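Local coordinates for protein phospho-furanose lactonase (Mycoplasma synoviae, PDB 3OVG) that hydrolyses 1,4-lactones, notably the 5-phosphates of D-xylono- and L-arabino-1,4-lactone, using a pair of zinc ions held in a phosphotriesterase-family TIM barrel, at residues E129-M134 against I179-P184; G206-K211 against A329-R334. One frame throughout, in Å; residues are numbered along the deposited sequence.

Contact 1. Residues E129-M134 against I179-P184; sequences EIEEGM and ILTGCP
Ile-130 places CG2 anti to its backbone N (chi1 -62°), against Thr-181 at the end of helix 165-181, and chi2 of -71° sets CD1 toward Cys-183, just past that end. Ile-130 CG2 lies 3.7 Å from Thr-181 CB, the two side chains crossing at about a right angle, and Ile-130 CD1 comes within 3.9 Å of Cys-183 SG; isoleucine suits the place because its two branches let one side chain touch both residues. Thr-181 has OG1 between its backbone N and carbonyl carbon (chi1 62°). There Thr-181 OG1 accepts from Cys-183 N at 3.1 Å, forming an ST turn, and also bonds to Thr-177 O one helical turn back. The methyl CG2 of Thr-181 is thereby turned to Glu-131, whose OE2 approaches it to 3.5 Å. Threonine suits this place because one branch closes the helix end and the other packs. Gly-182, with positive phi, lets the chain leave the helix where a CB would strike the preceding carbonyl O. One water bridges the segments, donating to Glu-131 OE2 at 2.9 Å and to Thr-181 O at 2.7 Å. Helices 119-131 and 165-181 thus meet at their C-terminal ends, away from the zinc site. The contact joins a buried apolar centre to a partly exposed carboxylate, whose negative charge is probably balanced mainly by its salt bridge with Lys-333, with the water as a second donor.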
loop_
_atom_site.group_PDB
_atom_site.type_symbol
_atom_site.label_atom_id
_atom_site.label_comp_id
_atom_site.label_asym_id
_atom_site.label_seq_id
_atom_site.Cartn_x
_atom_site.Cartn_y
_atom_site.Cartn_z
ATOM N N GLU A 129 4.423 -39.756 3.354
ATOM C CA GLU A 129 5.358 -38.992 4.181
ATOM C C GLU A 129 5.465 -39.567 5.593
ATOM O O GLU A 129 6.534 -39.551 6.184
ATOM C CB GLU A 129 4.989 -37.511 4.237
ATOM C CG GLU A 129 5.159 -36.797 2.900
ATOM C CD GLU A 129 5.674 -35.367 3.056
ATOM O OE1 GLU A 129 5.028 -34.525 3.757
ATOM O OE2 GLU A 129 6.735 -35.104 2.468
ATOM N N ILE A 130 4.348 -40.040 6.130
ATOM C CA ILE A 130 4.310 -40.687 7.449
ATOM C C ILE A 130 5.010 -42.082 7.423
ATOM O O ILE A 130 5.741 -42.442 8.343
ATOM C CB ILE A 130 2.840 -40.848 7.927
ATOM C CG1 ILE A 130 2.133 -39.489 8.091
ATOM C CG2 ILE A 130 2.771 -41.597 9.234
ATOM C CD1 ILE A 130 2.633 -38.657 9.305
ATOM N N GLU A 131 4.802 -42.851 6.348
ATOM C CA GLU A 131 5.214 -44.257 6.313
ATOM C C GLU A 131 6.427 -44.600 5.436
ATOM O O GLU A 131 7.081 -45.613 5.669
ATOM C CB GLU A 131 4.012 -45.191 5.987
ATOM C CG GLU A 131 2.885 -45.071 7.035
ATOM C CD GLU A 131 1.789 -46.116 6.903
ATOM O OE1 GLU A 131 1.476 -46.565 5.757
ATOM O OE2 GLU A 131 1.213 -46.444 7.967
ATOM N N GLU A 132 6.745 -43.786 4.444
ATOM C CA GLU A 132 7.928 -44.059 3.654
ATOM C C GLU A 132 9.041 -43.049 3.922
ATOM O O GLU A 132 10.170 -43.421 4.241
ATOM C CB GLU A 132 7.568 -44.088 2.173
ATOM C CG GLU A 132 6.655 -45.255 1.818
ATOM C CD GLU A 132 6.179 -45.166 0.386
ATOM O OE1 GLU A 132 7.039 -45.003 -0.501
ATOM O OE2 GLU A 132 4.959 -45.237 0.151
ATOM N N GLY A 133 8.712 -41.772 3.780
ATOM C CA GLY A 133 9.676 -40.712 4.029
ATOM C C GLY A 133 9.167 -39.380 3.495
ATOM O O GLY A 133 8.458 -39.344 2.490
HETATM N N MSE A 134 9.527 -38.283 4.169
HETATM C CA MSE A 134 9.207 -36.962 3.645
HETATM C C MSE A 134 9.921 -36.659 2.335
HETATM O O MSE A 134 11.095 -36.964 2.172
HETATM C CB MSE A 134 9.549 -35.899 4.665
HETATM C CG MSE A 134 8.567 -35.929 5.828
HETATM SE SE MSE A 134 9.132 -34.678 7.230
HETATM C CE MSE A 134 10.719 -35.714 7.831
ATOM N N ILE A 179 -6.280 -41.860 10.578
ATOM C CA ILE A 179 -6.938 -43.154 10.708
ATOM C C ILE A 179 -6.102 -44.265 10.091
ATOM O O ILE A 179 -5.915 -45.320 10.696
ATOM C CB ILE A 179 -8.306 -43.098 10.046
ATOM C CG1 ILE A 179 -9.263 -42.299 10.946
ATOM C CG2 ILE A 179 -8.829 -44.529 9.711
ATOM C CD1 ILE A 179 -10.439 -41.753 10.173
ATOM N N LEU A 180 -5.582 -44.023 8.893
ATOM C CA LEU A 180 -4.845 -45.051 8.176
ATOM C C LEU A 180 -3.477 -45.376 8.793
ATOM O O LEU A 180 -3.053 -46.539 8.751
ATOM C CB LEU A 180 -4.665 -44.666 6.703
ATOM C CG LEU A 180 -5.923 -44.606 5.831
ATOM C CD1 LEU A 180 -5.550 -43.943 4.484
ATOM C CD2 LEU A 180 -6.572 -46.009 5.620
ATOM N N THR A 181 -2.785 -44.362 9.343
ATOM C CA THR A 181 -1.390 -44.534 9.805
ATOM C C THR A 181 -1.282 -44.567 11.328
ATOM O O THR A 181 -0.273 -45.008 11.874
ATOM C CB THR A 181 -0.432 -43.383 9.345
ATOM O OG1 THR A 181 -0.869 -42.133 9.906
ATOM C CG2 THR A 181 -0.351 -43.277 7.840
ATOM N N GLY A 182 -2.329 -44.091 11.995
ATOM C CA GLY A 182 -2.325 -43.929 13.440
ATOM C C GLY A 182 -1.721 -42.609 13.901
ATOM O O GLY A 182 -1.625 -42.377 15.111
ATOM N N CYS A 183 -1.306 -41.739 12.961
ATOM C CA CYS A 183 -0.562 -40.526 13.367
ATOM C C CYS A 183 -1.403 -39.436 14.075
ATOM O O CYS A 183 -2.615 -39.325 13.859
ATOM C CB CYS A 183 0.178 -39.915 12.176
ATOM S SG CYS A 183 -0.880 -39.040 10.989
ATOM N N PRO A 184 -0.758 -38.616 14.920
ATOM C CA PRO A 184 -1.446 -37.463 15.503
ATOM C C PRO A 184 -1.768 -36.387 14.463
ATOM O O PRO A 184 -1.294 -36.433 13.310
ATOM C CB PRO A 184 -0.453 -36.913 16.539
ATOM C CG PRO A 184 0.810 -37.690 16.405
ATOM C CD PRO A 184 0.642 -38.754 15.364
HETATM O O HOH W 1 2.090 -45.531 10.588
#

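Contact 2. Residues G206-K211 against A329-R334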
loop_
_atom_site.group_PDB
_atom_site.type_symbol
_atom_site.label_atom_id
_atom_site.label_comp_id
_atom_site.label_asym_id
_atom_site.label_seq_id
_atom_site.Cartn_x
_atom_site.Cartn_y
_atom_site.Cartn_z
ATOM N N GLY A 206 -14.122 -39.716 11.481
ATOM C CA GLY A 206 -13.687 -40.943 12.120
ATOM C C GLY A 206 -12.355 -40.799 12.848
ATOM O O GLY A 206 -11.830 -41.772 13.369
ATOM N N ALA A 207 -11.790 -39.599 12.902
ATOM C CA ALA A 207 -10.524 -39.440 13.623
ATOM C C ALA A 207 -10.724 -39.668 15.115
ATOM O O ALA A 207 -11.794 -39.396 15.628
ATOM C CB ALA A 207 -9.875 -38.060 13.345
ATOM N N ASN A 208 -9.699 -40.185 15.792
ATOM C CA ASN A 208 -9.713 -40.328 17.250
ATOM C C ASN A 208 -9.466 -38.986 17.966
ATOM O O ASN A 208 -8.379 -38.410 17.829
ATOM C CB ASN A 208 -8.643 -41.346 17.648
ATOM C CG ASN A 208 -8.631 -41.665 19.151
ATOM O OD1 ASN A 208 -9.385 -41.106 19.952
ATOM N ND2 ASN A 208 -7.736 -42.571 19.531
ATOM N N PRO A 209 -10.451 -38.509 18.758
ATOM C CA PRO A 209 -10.264 -37.260 19.501
ATOM C C PRO A 209 -8.941 -37.276 20.268
ATOM O O PRO A 209 -8.358 -36.245 20.545
ATOM C CB PRO A 209 -11.410 -37.267 20.533
ATOM C CG PRO A 209 -12.350 -38.344 20.109
ATOM C CD PRO A 209 -11.629 -39.275 19.205
ATOM N N ASP A 210 -8.499 -38.458 20.657
ATOM C CA ASP A 210 -7.281 -38.560 21.452
ATOM C C ASP A 210 -6.000 -38.200 20.722
ATOM O O ASP A 210 -4.950 -38.034 21.363
ATOM C CB ASP A 210 -7.118 -39.966 22.026
ATOM C CG ASP A 210 -7.180 -39.968 23.518
ATOM O OD1 ASP A 210 -8.311 -39.795 24.045
ATOM O OD2 ASP A 210 -6.092 -40.111 24.159
ATOM N N LYS A 211 -6.080 -38.130 19.401
ATOM C CA LYS A 211 -4.925 -37.837 18.531
ATOM C C LYS A 211 -4.898 -36.377 18.043
ATOM O O LYS A 211 -3.998 -35.973 17.265
ATOM C CB LYS A 211 -4.953 -38.734 17.296
ATOM C CG LYS A 211 -4.781 -40.218 17.532
ATOM C CD LYS A 211 -3.394 -40.560 18.103
ATOM C CE LYS A 211 -3.399 -40.549 19.648
ATOM N NZ LYS A 211 -2.341 -41.430 20.193
ATOM N N ALA A 329 1.361 -40.103 20.570
ATOM C CA ALA A 329 1.587 -41.541 20.380
ATOM C C ALA A 329 0.827 -42.025 19.150
ATOM O O ALA A 329 -0.313 -41.628 18.966
ATOM C CB ALA A 329 1.117 -42.307 21.634
ATOM N N PHE A 330 1.412 -42.864 18.302
ATOM C CA PHE A 330 0.615 -43.419 17.206
ATOM C C PHE A 330 -0.503 -44.327 17.721
ATOM O O PHE A 330 -0.317 -45.074 18.691
ATOM C CB PHE A 330 1.496 -44.192 16.219
ATOM C CG PHE A 330 2.075 -43.319 15.112
ATOM C CD1 PHE A 330 2.700 -42.118 15.414
ATOM C CD2 PHE A 330 1.983 -43.703 13.788
ATOM C CE1 PHE A 330 3.238 -41.311 14.418
ATOM C CE2 PHE A 330 2.536 -42.909 12.767
ATOM C CZ PHE A 330 3.155 -41.722 13.073
ATOM N N ASP A 331 -1.661 -44.278 17.067
ATOM C CA ASP A 331 -2.708 -45.272 17.315
ATOM C C ASP A 331 -2.354 -46.471 16.483
ATOM O O ASP A 331 -1.493 -46.366 15.597
ATOM C CB ASP A 331 -4.068 -44.778 16.820
ATOM C CG ASP A 331 -4.833 -44.054 17.876
ATOM O OD1 ASP A 331 -4.306 -43.936 19.009
ATOM O OD2 ASP A 331 -5.955 -43.618 17.572
ATOM N N GLU A 332 -3.017 -47.600 16.751
ATOM C CA GLU A 332 -2.986 -48.706 15.816
ATOM C C GLU A 332 -3.688 -48.235 14.539
ATOM O O GLU A 332 -4.642 -47.449 14.602
ATOM C CB GLU A 332 -3.696 -49.963 16.358
ATOM C CG GLU A 332 -2.994 -50.667 17.559
ATOM C CD GLU A 332 -1.461 -50.763 17.415
ATOM O OE1 GLU A 332 -0.952 -51.538 16.544
ATOM O OE2 GLU A 332 -0.764 -50.061 18.197
ATOM N N LYS A 333 -3.210 -48.755 13.408
ATOM C CA LYS A 333 -3.777 -48.512 12.088
ATOM C C LYS A 333 -5.200 -49.042 11.953
ATOM O O LYS A 333 -5.550 -50.073 12.528
ATOM C CB LYS A 333 -2.946 -49.208 11.030
ATOM C CG LYS A 333 -1.528 -48.778 10.975
ATOM C CD LYS A 333 -0.968 -49.313 9.646
ATOM C CE LYS A 333 0.531 -49.232 9.555
ATOM N NZ LYS A 333 0.914 -49.419 8.092
ATOM N N ARG A 334 -6.022 -48.313 11.205
ATOM C CA ARG A 334 -7.386 -48.714 10.919
ATOM C C ARG A 334 -7.604 -48.552 9.439
ATOM O O ARG A 334 -6.835 -47.874 8.766
ATOM C CB ARG A 334 -8.382 -47.824 11.662
ATOM C CG ARG A 334 -8.310 -48.018 13.167
ATOM C CD ARG A 334 -9.435 -47.262 13.868
ATOM N NE ARG A 334 -9.110 -45.869 14.127
ATOM C CZ ARG A 334 -9.904 -44.835 13.848
ATOM N NH1 ARG A 334 -11.090 -45.015 13.275
ATOM N NH2 ARG A 334 -9.505 -43.598 14.141
#
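Asn-208 and Lys-211 both reach Asp-331, joining the turn that leads into barrel strand 212-215 of this TIM-barrel fold to the loop after helix 313-327. Asparagine suits its position because its amide works in two directions. Asn-208 ND2 donates to the syn lone pair of Asp-331 OD2 at 2.8 Å, nearly straight at 174°, with the oxygen in the amide plane. Asn-208 OD1 accepts from Asp-210 N at 2.9 Å, closing an Asx turn, although this donor stands well above the plane of the side-chain carbonyl. The backbone O of Asn-208 is taken by Lys-211 N, a bond spanning the short 3-10 segment 209-211.

Lys-211 has a bent chain, CD being turned back beside the backbone end by a chi2 of -65°, and its CG and CD lie against the carboxylate of Asp-331. Lys-211 NZ makes a weak bond, part of a salt bridge, to Asp-331 OD1 at 3.4 Å. Arg-326 O, in helix 313-327, is another acceptor for NZ, so this buried ammonium is met by a backbone carbonyl as well as by a carboxylate. Ala-329 O may be a further acceptor, but its modelled approach to NZ is improbably short and the geometry there is doubtful.

Gly-206 ends helix 195-205 in a Schellman motif, its positive phi being one that a side chain would oppose. Its carbonyl O is gripped by Arg-334, a long side chain able to reach across from an exposed position in the loop. That oxygen lies at the edge of the guanidinium, in its plane: NH2 of Arg-334 donates to Gly-206 O at 3.1 Å and 159°, and NH1 adds a weak bond to the same O at 3.3 Å.

Contact 1 is the more buried, a small, mostly apolar meeting of two helix ends, with a carboxylate and one water at its margin; contact 2 is only partly buried and joins two loops through side-chain amide, carboxylate, ammonium and guanidinium groups. Their centres lie 11 Å apart, and the loop 329-334 serves both. Its backbone N at Asp-331 probably bonds to Gly-182 O, 2.7 Å away, and its lysine provides a charge link to contact 1. Ile-179 CD1 packs on Gly-206 C, 3.4 Å away. The end of helix 165-181 therefore sits between helix 119-131 and the turn after helix 195-205, on the outer side of the barrel.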